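Local coordinates for protein 4-alpha-glucanotransferase (Streptococcus agalactiae, PDB 6M6T) that is an enzyme of the amylomaltase family, built around a TIM-type beta/alpha barrel, at residues A[232-236]-A[265-271]; A[48-52]-A[63-68]; A[4-8]-A[437-441]; A[362-368]-A[388-394]; A[11-17]-A[471-475]. All blocks are in the same frame, centred on the assembly; numbering follows the deposited sequence.

Interaction 1. Residues A[232-236]-A[265-271]; sequences PELFK and IYNWDYH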
# COMPACT_ATOMS: atom_id res chain seq x y z
N PRO A 232 -3.41 16.33 -16.73
CA PRO A 232 -2.03 16.81 -16.54
C PRO A 232 -1.92 18.07 -15.70
O PRO A 232 -0.84 18.35 -15.17
CB PRO A 232 -1.55 17.07 -17.97
CG PRO A 232 -2.81 17.39 -18.72
CD PRO A 232 -3.88 16.52 -18.11
N GLU A 233 -3.02 18.83 -15.57
CA GLU A 233 -3.05 20.11 -14.88
C GLU A 233 -2.91 19.98 -13.37
O GLU A 233 -2.93 20.99 -12.67
CB GLU A 233 -4.34 20.84 -15.24
CG GLU A 233 -5.61 20.12 -14.80
CD GLU A 233 -6.16 19.12 -15.84
OE1 GLU A 233 -7.33 18.70 -15.70
OE2 GLU A 233 -5.43 18.77 -16.79
N LEU A 234 -2.79 18.75 -12.85
CA LEU A 234 -2.53 18.51 -11.44
C LEU A 234 -1.04 18.47 -11.11
O LEU A 234 -0.67 18.51 -9.92
CB LEU A 234 -3.17 17.18 -10.99
CG LEU A 234 -4.63 16.92 -11.37
CD1 LEU A 234 -5.05 15.50 -11.00
CD2 LEU A 234 -5.51 17.95 -10.72
N PHE A 235 -0.18 18.40 -12.14
CA PHE A 235 1.24 18.18 -11.97
C PHE A 235 2.05 19.34 -12.57
O PHE A 235 1.53 20.18 -13.30
CB PHE A 235 1.67 16.86 -12.63
CG PHE A 235 0.89 15.67 -12.15
CD1 PHE A 235 -0.32 15.34 -12.75
CD2 PHE A 235 1.37 14.87 -11.13
CE1 PHE A 235 -1.06 14.23 -12.31
CE2 PHE A 235 0.64 13.77 -10.69
CZ PHE A 235 -0.57 13.45 -11.29
N LYS A 236 3.32 19.38 -12.20
CA LYS A 236 4.28 20.28 -12.82
C LYS A 236 4.92 19.52 -13.98
O LYS A 236 5.95 18.88 -13.83
CB LYS A 236 5.33 20.73 -11.81
CG LYS A 236 4.81 21.54 -10.63
CD LYS A 236 5.93 21.88 -9.65
CE LYS A 236 5.41 22.77 -8.51
NZ LYS A 236 6.44 23.22 -7.52
N ILE A 265 5.40 15.73 -9.37
CA ILE A 265 5.15 16.65 -8.28
C ILE A 265 3.82 17.35 -8.52
O ILE A 265 3.39 17.52 -9.67
CB ILE A 265 6.33 17.63 -8.20
CG1 ILE A 265 7.58 16.90 -7.72
CG2 ILE A 265 6.01 18.80 -7.34
CD1 ILE A 265 7.59 16.67 -6.23
N TYR A 266 3.15 17.75 -7.44
CA TYR A 266 1.85 18.39 -7.55
C TYR A 266 1.99 19.89 -7.81
O TYR A 266 2.85 20.57 -7.24
CB TYR A 266 1.02 18.14 -6.28
CG TYR A 266 0.51 16.71 -6.18
CD1 TYR A 266 -0.30 16.17 -7.18
CD2 TYR A 266 0.85 15.90 -5.10
CE1 TYR A 266 -0.76 14.87 -7.10
CE2 TYR A 266 0.40 14.59 -5.01
CZ TYR A 266 -0.40 14.08 -6.02
OH TYR A 266 -0.86 12.78 -5.97
N ASN A 267 1.12 20.42 -8.69
CA ASN A 267 0.96 21.87 -8.83
C ASN A 267 -0.13 22.26 -7.84
O ASN A 267 -1.30 22.47 -8.20
CB ASN A 267 0.60 22.25 -10.27
CG ASN A 267 0.39 23.75 -10.46
OD1 ASN A 267 1.16 24.57 -9.95
ND2 ASN A 267 -0.66 24.12 -11.20
N TRP A 268 0.26 22.32 -6.57
CA TRP A 268 -0.71 22.47 -5.50
C TRP A 268 -1.56 23.72 -5.66
O TRP A 268 -2.66 23.79 -5.08
CB TRP A 268 0.01 22.46 -4.15
CG TRP A 268 0.43 21.09 -3.65
CD1 TRP A 268 1.69 20.56 -3.65
CD2 TRP A 268 -0.42 20.09 -3.06
NE1 TRP A 268 1.68 19.30 -3.10
CE2 TRP A 268 0.40 18.98 -2.74
CE3 TRP A 268 -1.79 20.03 -2.77
CZ2 TRP A 268 -0.10 17.83 -2.15
CZ3 TRP A 268 -2.29 18.87 -2.18
CH2 TRP A 268 -1.45 17.79 -1.88
N ASP A 269 -1.11 24.69 -6.46
CA ASP A 269 -1.93 25.87 -6.73
C ASP A 269 -3.19 25.50 -7.51
O ASP A 269 -4.29 25.93 -7.15
CB ASP A 269 -1.12 26.93 -7.46
CG ASP A 269 -0.00 27.52 -6.60
OD1 ASP A 269 -0.31 28.07 -5.52
OD2 ASP A 269 1.18 27.40 -6.99
N TYR A 270 -3.04 24.68 -8.57
CA TYR A 270 -4.23 24.23 -9.30
C TYR A 270 -5.18 23.49 -8.38
O TYR A 270 -6.40 23.58 -8.55
CB TYR A 270 -3.88 23.33 -10.49
CG TYR A 270 -5.12 22.81 -11.22
CD1 TYR A 270 -5.76 23.59 -12.18
CD2 TYR A 270 -5.66 21.56 -10.93
CE1 TYR A 270 -6.90 23.13 -12.85
CE2 TYR A 270 -6.80 21.10 -11.59
CZ TYR A 270 -7.42 21.89 -12.55
OH TYR A 270 -8.54 21.44 -13.20
N HIS A 271 -4.65 22.75 -7.40
CA HIS A 271 -5.51 22.06 -6.45
C HIS A 271 -6.29 23.06 -5.60
O HIS A 271 -7.52 22.98 -5.50
CB HIS A 271 -4.69 21.13 -5.57
CG HIS A 271 -4.01 20.03 -6.32
ND1 HIS A 271 -4.15 18.70 -5.99
CD2 HIS A 271 -3.17 20.07 -7.39
CE1 HIS A 271 -3.43 17.97 -6.82
NE2 HIS A 271 -2.83 18.77 -7.67
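Y270 has CG anti to its backbone N (chi1 178°), while E233 bends at chi2 (-89°). Together these turns lay E233 CG over one face of the Y270 ring, 3.7 Å from the ring centroid, as a CH-pi contact. The motif is a single beta bridge, F235 with Y266, just ahead of helix 268-273, with N267 at the N-cap position. Two donors grip L234 O. N267 N reaches L234 O from above the carbonyl plane, at 2.9 Å. H271 NE2 lies in that plane, on a lone pair of L234 O, at 3.1 Å, and the oxygen lies nearly in the imidazole plane. This bond helps to set the rotation of the H271 ring. On the other side of the bridge, K236 N donates to I265 O. The F235 and Y266 rings lie side by side with planes 27° apart, but slid so that they barely overlap. Y266 OH is held by the backbone O of I219, a residue of the glycan pocket. The extended K236 chain passes Y266 O and the I265 CG2 methyl, and its NZ forms a salt bridge with E306. L234 adds an apolar touch, oblique to the Y270 ring: its CD2 methyl is 3.5 Å from Y270 CE2.

Interaction 2. Residues A[48-52]-A[63-68]; sequences PLTTT and SAVAGN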
# COMPACT_ATOMS: atom_id res chain seq x y z
N PRO A 48 -1.05 -0.82 -0.36
CA PRO A 48 -2.05 -0.39 -1.34
C PRO A 48 -2.38 -1.51 -2.31
O PRO A 48 -1.56 -2.37 -2.62
CB PRO A 48 -1.37 0.78 -2.06
CG PRO A 48 -0.30 1.22 -1.16
CD PRO A 48 0.18 -0.01 -0.49
N LEU A 49 -3.62 -1.49 -2.77
CA LEU A 49 -4.09 -2.47 -3.74
C LEU A 49 -3.93 -1.98 -5.18
O LEU A 49 -4.57 -2.51 -6.09
CB LEU A 49 -5.54 -2.82 -3.44
CG LEU A 49 -5.71 -3.29 -2.00
CD1 LEU A 49 -7.12 -3.80 -1.79
CD2 LEU A 49 -4.64 -4.35 -1.65
N THR A 50 -3.09 -0.99 -5.40
CA THR A 50 -3.00 -0.43 -6.73
C THR A 50 -2.08 -1.27 -7.61
O THR A 50 -1.40 -2.20 -7.15
CB THR A 50 -2.51 1.01 -6.69
OG1 THR A 50 -1.35 1.09 -5.85
CG2 THR A 50 -3.63 1.95 -6.18
N THR A 51 -2.06 -0.91 -8.90
CA THR A 51 -1.29 -1.62 -9.91
C THR A 51 0.20 -1.31 -9.76
O THR A 51 0.58 -0.27 -9.22
CB THR A 51 -1.78 -1.22 -11.30
OG1 THR A 51 -1.58 0.19 -11.47
CG2 THR A 51 -3.28 -1.53 -11.46
N THR A 52 1.04 -2.22 -10.24
CA THR A 52 2.47 -2.10 -10.05
C THR A 52 3.20 -2.08 -11.39
O THR A 52 2.70 -2.57 -12.41
CB THR A 52 3.01 -3.26 -9.22
OG1 THR A 52 3.01 -4.44 -10.04
CG2 THR A 52 2.13 -3.49 -8.02
N SER A 63 -2.34 3.85 -11.72
CA SER A 63 -3.55 4.59 -11.36
C SER A 63 -3.70 4.59 -9.85
O SER A 63 -3.29 3.64 -9.17
CB SER A 63 -4.82 4.02 -12.00
OG SER A 63 -6.01 4.54 -11.40
N ALA A 64 -4.30 5.66 -9.34
CA ALA A 64 -4.54 5.81 -7.91
C ALA A 64 -5.70 4.96 -7.38
O ALA A 64 -5.94 4.99 -6.16
CB ALA A 64 -4.81 7.28 -7.59
N VAL A 65 -6.45 4.26 -8.23
CA VAL A 65 -7.64 3.54 -7.81
C VAL A 65 -7.71 2.13 -8.37
O VAL A 65 -8.48 1.30 -7.86
CB VAL A 65 -8.94 4.27 -8.20
CG1 VAL A 65 -9.14 5.50 -7.35
CG2 VAL A 65 -8.94 4.59 -9.68
N ALA A 66 -6.98 1.86 -9.44
CA ALA A 66 -7.14 0.59 -10.13
C ALA A 66 -6.62 -0.54 -9.26
O ALA A 66 -5.70 -0.35 -8.44
CB ALA A 66 -6.42 0.58 -11.47
N GLY A 67 -7.22 -1.72 -9.42
CA GLY A 67 -6.81 -2.88 -8.65
C GLY A 67 -5.62 -3.59 -9.28
O GLY A 67 -5.61 -3.85 -10.48
N ASN A 68 -4.63 -3.90 -8.46
CA ASN A 68 -3.53 -4.74 -8.92
C ASN A 68 -4.07 -6.09 -9.36
O ASN A 68 -4.55 -6.88 -8.54
CB ASN A 68 -2.47 -4.94 -7.84
CG ASN A 68 -1.49 -6.05 -8.17
OD1 ASN A 68 -1.26 -6.37 -9.33
ND2 ASN A 68 -0.89 -6.63 -7.13
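L49 and N68 join the two segments through the backbone. N68 N donates to L49 O at 2.7 Å, with a fairly straight N-H...O angle of 164°. Neither segment is a regular helix or strand. The nearest CA pair is T51 with N68, 4.0 Å apart. Two CA-H...O contacts extend the bond: G67 CA also faces L49 O, and T50 CA points at A66 O. S63 OG accepts from V65 N at 3.2 Å, which makes an ST turn and shapes the second segment.

The side chains meet mainly through methyl groups. T50 has CG2 beside its backbone N, anti to the carbonyl carbon, and this places the methyl 3.5 Å from S63 O. T51 CG2 touches both G67 O and A66 CB, the latter at 3.8 Å. The polar ends turn to partners nearby in the chain: T50 OG1 bonds S61 OG, and N68 OD1 accepts from H70 N.

The contact pinches the base of a loop that carries S57, Y59 and Q60 of the glycan pocket. Both segments belong to the loop that follows barrel strand 43-45 and precedes helix 74-78. L49 packs on F195 and W199 of helix 182-208, A66 and S63 touch F143 of helix 140-152, and V65 rests on helix 277-289.

Interaction 3. Residues A[4-8]-A[437-441]; sequences KRASG and YATVS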
# COMPACT_ATOMS: atom_id res chain seq x y z
N LYS A 4 -11.35 3.03 23.37
CA LYS A 4 -11.27 1.57 23.33
C LYS A 4 -9.97 1.12 22.69
O LYS A 4 -9.67 1.51 21.56
CB LYS A 4 -12.45 1.00 22.54
CG LYS A 4 -12.53 -0.52 22.46
CD LYS A 4 -12.84 -1.19 23.82
CE LYS A 4 -14.34 -1.34 24.07
NZ LYS A 4 -14.66 -0.88 25.46
N ARG A 5 -9.19 0.31 23.41
CA ARG A 5 -7.94 -0.21 22.88
C ARG A 5 -8.21 -1.39 21.94
O ARG A 5 -9.28 -1.97 21.94
CB ARG A 5 -7.01 -0.64 24.00
CG ARG A 5 -6.25 0.50 24.67
CD ARG A 5 -5.81 0.14 26.09
NE ARG A 5 -4.70 -0.80 26.11
CZ ARG A 5 -3.43 -0.44 26.27
NH1 ARG A 5 -3.15 0.84 26.43
NH2 ARG A 5 -2.46 -1.35 26.28
N ALA A 6 -7.21 -1.70 21.12
CA ALA A 6 -7.34 -2.69 20.05
C ALA A 6 -5.95 -2.98 19.49
O ALA A 6 -4.95 -2.35 19.85
CB ALA A 6 -8.27 -2.20 18.94
N SER A 7 -5.90 -3.97 18.59
CA SER A 7 -4.66 -4.36 17.95
C SER A 7 -4.97 -4.94 16.58
O SER A 7 -6.13 -5.19 16.23
CB SER A 7 -3.86 -5.36 18.79
OG SER A 7 -4.06 -6.68 18.32
N GLY A 8 -3.91 -5.11 15.80
CA GLY A 8 -4.08 -5.58 14.43
C GLY A 8 -2.77 -6.12 13.91
O GLY A 8 -1.72 -6.01 14.55
N TYR A 437 2.80 -3.89 23.05
CA TYR A 437 1.41 -4.01 23.42
C TYR A 437 1.14 -3.40 24.79
O TYR A 437 -0.00 -3.06 25.09
CB TYR A 437 0.97 -5.47 23.39
CG TYR A 437 0.51 -5.89 22.02
CD1 TYR A 437 1.21 -5.48 20.89
CD2 TYR A 437 -0.62 -6.66 21.84
CE1 TYR A 437 0.80 -5.84 19.63
CE2 TYR A 437 -1.05 -7.02 20.58
CZ TYR A 437 -0.33 -6.61 19.48
OH TYR A 437 -0.73 -6.94 18.22
N ALA A 438 2.19 -3.24 25.61
CA ALA A 438 2.00 -2.58 26.89
C ALA A 438 1.87 -1.06 26.81
O ALA A 438 1.55 -0.44 27.83
CB ALA A 438 3.16 -2.94 27.83
N THR A 439 2.11 -0.45 25.64
CA THR A 439 2.10 1.00 25.53
C THR A 439 0.68 1.57 25.60
O THR A 439 -0.31 0.88 25.36
CB THR A 439 2.77 1.46 24.23
OG1 THR A 439 1.84 1.38 23.14
CG2 THR A 439 3.99 0.61 23.90
N VAL A 440 0.60 2.86 25.90
CA VAL A 440 -0.70 3.51 26.10
C VAL A 440 -1.40 3.77 24.77
O VAL A 440 -2.46 4.40 24.75
CB VAL A 440 -0.54 4.81 26.89
CG1 VAL A 440 0.18 4.53 28.18
CG2 VAL A 440 0.21 5.85 26.08
N SER A 441 -0.79 3.32 23.67
CA SER A 441 -1.33 3.58 22.34
C SER A 441 -2.71 2.94 22.19
O SER A 441 -2.96 1.85 22.70
CB SER A 441 -0.38 3.04 21.26
OG SER A 441 0.64 3.96 20.90
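R5 and S7 reach across to the last turn of helix 428-438 and the turn that follows it. The site lies in the beta/alpha barrel, where strand 6-10 pairs with strand 443-447 and so joins the first and last strands.

The hydrogen bonds across the contact are weak. The R5 guanidinium straddles T439 O, with R5 NH1 at 3.0 Å and R5 NH2 at 3.2 Å from that oxygen. Both N-H groups point off line, at angles of 134° and 129°. T439 O lies at the edge of the guanidinium, near its plane. The R5 chain bends at chi3 (73°), which turns the flat group toward this carbonyl. S7 OG makes a weak bond to Y437 OH at 3.3 Å, and Y437 OH also bonds T446 OG1. Within the second segment, S441 N gives a weak bond to T439 OG1.

The charged group has further company. R5 NH2 also donates to Y494 O. R496 NH1 bonds Y437 O and lies close to R5 NH2, so the two arginines share a cluster of backbone carbonyls near the helix end. The partial negative charge of those carbonyls probably eases the closeness of the like charges. Over one face of the R5 guanidinium stands S441 O, 3.9 Å from R5 NH1.

The remaining contact is van der Waals. Y437 is wedged beside strand 6-10 and helix 481-493, touching L487, I490 and T491. Next to its hydroxyl, S7 CB meets Y437 CE2 at 3.7 Å.

Interaction 4. Residues A[362-368]-A[388-394]; sequences PGMKIME and NTIAYAG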
# COMPACT_ATOMS: atom_id res chain seq x y z
N PRO A 362 -4.96 10.05 14.48
CA PRO A 362 -3.77 9.42 15.04
C PRO A 362 -2.57 9.52 14.11
O PRO A 362 -2.68 9.48 12.88
CB PRO A 362 -4.19 7.96 15.25
CG PRO A 362 -5.68 7.90 14.97
CD PRO A 362 -6.18 9.29 14.79
N GLY A 363 -1.39 9.66 14.72
CA GLY A 363 -0.14 9.51 14.03
C GLY A 363 0.59 8.26 14.47
O GLY A 363 0.08 7.45 15.24
N MET A 364 1.81 8.12 13.98
CA MET A 364 2.54 6.88 14.12
C MET A 364 3.62 6.98 15.19
O MET A 364 4.04 8.06 15.59
CB MET A 364 3.15 6.47 12.78
CG MET A 364 2.10 6.22 11.70
SD MET A 364 2.58 4.90 10.58
CE MET A 364 0.98 4.45 9.89
N LYS A 365 4.05 5.80 15.66
CA LYS A 365 5.18 5.63 16.57
C LYS A 365 5.86 4.32 16.17
O LYS A 365 5.27 3.24 16.27
CB LYS A 365 4.75 5.59 18.05
CG LYS A 365 4.37 6.96 18.66
CD LYS A 365 5.56 7.94 18.71
CE LYS A 365 5.15 9.37 19.07
NZ LYS A 365 4.00 9.40 20.04
N ILE A 366 7.09 4.42 15.68
CA ILE A 366 7.82 3.25 15.19
C ILE A 366 8.89 2.95 16.23
O ILE A 366 9.94 3.60 16.26
CB ILE A 366 8.41 3.48 13.80
CG1 ILE A 366 7.29 3.64 12.77
CG2 ILE A 366 9.36 2.33 13.39
CD1 ILE A 366 7.67 3.23 11.35
N MET A 367 8.64 1.94 17.06
CA MET A 367 9.52 1.70 18.20
C MET A 367 10.95 1.41 17.80
O MET A 367 11.84 1.49 18.65
CB MET A 367 9.02 0.52 19.01
CG MET A 367 9.31 0.58 20.51
SD MET A 367 8.43 -0.80 21.28
CE MET A 367 7.42 -1.31 19.90
N GLU A 368 11.20 1.05 16.54
CA GLU A 368 12.55 0.69 16.15
C GLU A 368 13.45 1.90 16.04
O GLU A 368 14.67 1.76 16.18
CB GLU A 368 12.55 -0.09 14.84
CG GLU A 368 12.55 -1.58 15.07
CD GLU A 368 12.27 -2.37 13.82
OE1 GLU A 368 12.91 -2.09 12.79
OE2 GLU A 368 11.42 -3.29 13.88
N ASN A 388 -3.68 8.76 21.39
CA ASN A 388 -4.04 9.03 20.00
C ASN A 388 -2.84 8.82 19.06
O ASN A 388 -2.37 9.73 18.38
CB ASN A 388 -4.58 10.45 19.87
CG ASN A 388 -5.33 10.66 18.60
OD1 ASN A 388 -5.97 9.74 18.08
ND2 ASN A 388 -5.27 11.89 18.07
N THR A 389 -2.34 7.58 19.05
CA THR A 389 -1.29 7.13 18.15
C THR A 389 -1.51 5.65 17.83
O THR A 389 -2.16 4.92 18.58
CB THR A 389 0.13 7.33 18.72
OG1 THR A 389 0.32 6.49 19.87
CG2 THR A 389 0.42 8.79 19.10
N ILE A 390 -0.93 5.22 16.71
CA ILE A 390 -0.92 3.82 16.28
C ILE A 390 0.52 3.34 16.38
O ILE A 390 1.38 3.83 15.64
CB ILE A 390 -1.41 3.66 14.84
CG1 ILE A 390 -2.74 4.39 14.61
CG2 ILE A 390 -1.46 2.19 14.47
CD1 ILE A 390 -3.76 4.22 15.71
N ALA A 391 0.80 2.38 17.23
CA ALA A 391 2.19 2.00 17.46
C ALA A 391 2.55 0.73 16.71
O ALA A 391 1.78 -0.24 16.71
CB ALA A 391 2.49 1.83 18.95
N TYR A 392 3.72 0.75 16.06
CA TYR A 392 4.31 -0.38 15.35
C TYR A 392 5.64 -0.74 15.98
O TYR A 392 6.33 0.10 16.57
CB TYR A 392 4.59 -0.07 13.87
CG TYR A 392 3.38 0.37 13.12
CD1 TYR A 392 2.98 1.69 13.14
CD2 TYR A 392 2.60 -0.54 12.44
CE1 TYR A 392 1.86 2.10 12.48
CE2 TYR A 392 1.47 -0.15 11.77
CZ TYR A 392 1.10 1.17 11.80
OH TYR A 392 -0.03 1.58 11.13
N ALA A 393 5.99 -2.02 15.85
CA ALA A 393 7.36 -2.43 16.10
C ALA A 393 8.25 -1.94 14.98
O ALA A 393 9.26 -1.26 15.20
CB ALA A 393 7.43 -3.95 16.23
N GLY A 394 7.85 -2.25 13.75
CA GLY A 394 8.39 -1.61 12.58
C GLY A 394 7.27 -1.57 11.58
O GLY A 394 6.19 -2.14 11.81
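M364 and Y392 make a Met-aromatic contact between two parallel, adjacent strands of the beta/alpha barrel, 363-366 and 389-392. M364 has CG beside its backbone N and bends at chi2 (-146°). This carries the sulfur obliquely to the Y392 ring, with M364 SD 3.5 Å from Y392 CE1. The methyl goes on to the hydroxyl end of the ring, where Y392 OH bonds Q45 OE1 of strand 43-45. The Y392 ring is thus anchored inside the barrel.

I366 and I390 share this inner face with M364 and Y392. I390 turns its CD1 against P362 CB, 3.8 Å away, and also touches I341 of strand 340-342. P362 is backbone-bonded to A342 of the same strand, which helps to close the barrel on this side.

K365, T389 and A391 project to the outer face. The K365 chain bends at chi2 and chi4 and crosses T389, so that its NZ lies 3.8 Å from T389 CG2. A391 packs against L436 of helix 428-438. T389 OG1 bonds S441 OG.

In the backbone ladder, I390 N to G363 O and Y392 N to K365 O are both 2.9 Å, each donor nearly along the C=O axis. M367 N to Y392 O is also good, but K365 N to I390 O, between the first two, is weak. I366 N bonds the D380 carboxylate, and D380 lines the glycan pocket; the I366 side chain is about 6 Å from a bound AC1.

At the start of the first strand, N388 crosses P362 at about a right angle, N388 OD1 coming 3.3 Å from P362 CD.

Interaction 5. Residues A[11-17]-A[471-475]; sequences MHITSLP and QWRMR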
# COMPACT_ATOMS: atom_id res chain seq x y z
N MET A 11 -0.03 -7.28 7.28
CA MET A 11 0.30 -8.27 6.26
C MET A 11 -0.38 -7.93 4.95
O MET A 11 -1.61 -7.89 4.86
CB MET A 11 -0.13 -9.67 6.68
CG MET A 11 0.88 -10.67 6.28
SD MET A 11 0.17 -12.29 6.15
CE MET A 11 1.69 -13.08 5.71
N HIS A 12 0.42 -7.75 3.91
CA HIS A 12 -0.17 -7.44 2.63
C HIS A 12 -0.75 -8.70 2.00
O HIS A 12 -0.25 -9.81 2.20
CB HIS A 12 0.88 -6.82 1.70
CG HIS A 12 0.27 -6.13 0.52
ND1 HIS A 12 1.01 -5.77 -0.58
CD2 HIS A 12 -1.00 -5.73 0.27
CE1 HIS A 12 0.22 -5.17 -1.46
NE2 HIS A 12 -1.01 -5.14 -0.96
N ILE A 13 -1.82 -8.50 1.22
CA ILE A 13 -2.41 -9.55 0.41
C ILE A 13 -1.35 -10.34 -0.35
O ILE A 13 -1.55 -11.52 -0.65
CB ILE A 13 -3.44 -8.92 -0.54
CG1 ILE A 13 -4.27 -7.87 0.21
CG2 ILE A 13 -4.28 -10.00 -1.20
CD1 ILE A 13 -5.41 -8.43 0.96
N THR A 14 -0.22 -9.73 -0.69
CA THR A 14 0.75 -10.48 -1.47
C THR A 14 1.41 -11.57 -0.63
O THR A 14 1.75 -12.63 -1.16
CB THR A 14 1.80 -9.55 -2.11
OG1 THR A 14 2.85 -9.21 -1.19
CG2 THR A 14 1.16 -8.29 -2.60
N SER A 15 1.53 -11.36 0.68
CA SER A 15 2.29 -12.29 1.52
C SER A 15 1.48 -13.52 1.95
O SER A 15 2.06 -14.45 2.52
CB SER A 15 2.82 -11.56 2.76
OG SER A 15 3.29 -10.27 2.45
N LEU A 16 0.17 -13.55 1.69
CA LEU A 16 -0.63 -14.74 1.91
C LEU A 16 0.01 -15.92 1.18
O LEU A 16 0.79 -15.71 0.25
CB LEU A 16 -2.06 -14.52 1.42
CG LEU A 16 -3.10 -13.88 2.35
CD1 LEU A 16 -2.56 -12.65 3.10
CD2 LEU A 16 -4.29 -13.48 1.52
N PRO A 17 -0.26 -17.19 1.52
CA PRO A 17 0.29 -18.30 0.79
C PRO A 17 -0.70 -18.75 -0.29
O PRO A 17 -1.80 -18.25 -0.32
CB PRO A 17 0.45 -19.38 1.84
CG PRO A 17 -0.19 -18.83 3.08
CD PRO A 17 -1.04 -17.67 2.63
N GLN A 471 8.73 -9.13 -1.74
CA GLN A 471 8.78 -10.52 -2.14
C GLN A 471 8.44 -11.49 -1.02
O GLN A 471 8.37 -12.69 -1.28
CB GLN A 471 10.16 -10.86 -2.67
CG GLN A 471 10.32 -10.58 -4.12
CD GLN A 471 11.76 -10.44 -4.47
OE1 GLN A 471 12.63 -10.81 -3.67
NE2 GLN A 471 12.04 -9.88 -5.65
N TRP A 472 8.25 -11.02 0.21
CA TRP A 472 8.02 -11.96 1.29
C TRP A 472 6.64 -12.60 1.18
O TRP A 472 5.63 -11.92 1.00
CB TRP A 472 8.15 -11.28 2.64
CG TRP A 472 8.09 -12.26 3.76
CD1 TRP A 472 9.04 -13.18 4.10
CD2 TRP A 472 7.01 -12.44 4.68
NE1 TRP A 472 8.62 -13.91 5.19
CE2 TRP A 472 7.38 -13.47 5.56
CE3 TRP A 472 5.77 -11.82 4.84
CZ2 TRP A 472 6.55 -13.91 6.58
CZ3 TRP A 472 4.95 -12.25 5.86
CH2 TRP A 472 5.35 -13.28 6.72
N ARG A 473 6.60 -13.92 1.27
CA ARG A 473 5.37 -14.65 1.51
C ARG A 473 5.56 -15.52 2.75
O ARG A 473 6.69 -15.80 3.16
CB ARG A 473 4.98 -15.48 0.27
CG ARG A 473 4.57 -14.63 -0.92
CD ARG A 473 4.25 -15.46 -2.15
NE ARG A 473 2.99 -16.18 -2.00
CZ ARG A 473 2.75 -17.39 -2.52
NH1 ARG A 473 3.68 -18.01 -3.25
NH2 ARG A 473 1.58 -17.97 -2.32
N MET A 474 4.45 -15.92 3.34
CA MET A 474 4.48 -16.66 4.60
C MET A 474 4.00 -18.09 4.40
O MET A 474 2.91 -18.32 3.86
CB MET A 474 3.61 -15.96 5.64
CG MET A 474 3.19 -16.83 6.79
SD MET A 474 1.57 -16.26 7.33
CE MET A 474 0.64 -16.75 5.88
N ARG A 475 4.80 -19.05 4.86
CA ARG A 475 4.39 -20.45 4.82
C ARG A 475 3.29 -20.70 5.84
O ARG A 475 3.38 -20.26 6.99
CB ARG A 475 5.59 -21.34 5.10
CG ARG A 475 6.88 -20.81 4.50
CD ARG A 475 7.92 -21.91 4.36
NE ARG A 475 8.46 -22.36 5.64
CZ ARG A 475 9.49 -21.78 6.25
NH1 ARG A 475 10.09 -20.73 5.70
NH2 ARG A 475 9.93 -22.25 7.42
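M11, S15 and P17 meet W472, R473 and M474 in a buried loop-to-loop contact with an apolar side and a polar side. The first loop leaves strand 6-10 of the beta/alpha barrel and leads to helix 27-38. The second lies between helix 448-451 and helix 481-493. Ends of the chain far apart in sequence are thus brought together.

On the apolar side the extended M11 chain crosses both W472 and M474 at about right angles. Its methyl touches both: M11 CE is 3.4 Å from W472 CZ3 and 3.5 Å from M474 CB. M474 bends at chi2 and chi3 (68°) and so runs alongside P17, with its CE 3.6 Å from P17 CG. S15 CB adds a touch on W472 CE3, at 3.6 Å. M448 of helix 448-451 touches M11, W472 and M474 as well.

On the polar side M474 N donates to S15 O at 2.9 Å, in the carbonyl plane. R473 bends at chi3 (72°) and brings NE to L16 O at 3.2 Å, nearly in line with the carbonyl bond. L16 O sits at the edge of the guanidinium, slightly tilted from its plane. R473 NH2 makes a weak bond to G18 O.

Methionine and proline carbons fill the apolar side, while backbone carbonyls take the N-H groups of M474 and R473. R473 meets carbonyl oxygens of the first loop here, so its charge is probably eased by dipoles. The bonds to S15 O and L16 O help to set how the loops lie against each other.

How the interactions relate
Interactions 3 and 4 both reach the parallel barrel sheet. They adjoin through a hydroxyl pair. Interaction 4 is a regular strand pair with a buried inner face. Interaction 3 lies farther out, where R5 uses weak bonds to carbonyls and some residues are exposed. Interactions 2 and 5 are buried loop contacts nearer the chain centre, and they meet where P48 and L49 pack on H12. Interaction 2 relies on one backbone bond and methyls. Interaction 5 adds methionine packing and an arginine. Interaction 1 is partly buried and stands apart, combining a beta bridge, an imidazole bond and ring contacts. Interactions 1 and 5 lie on opposite sides of the chain centre.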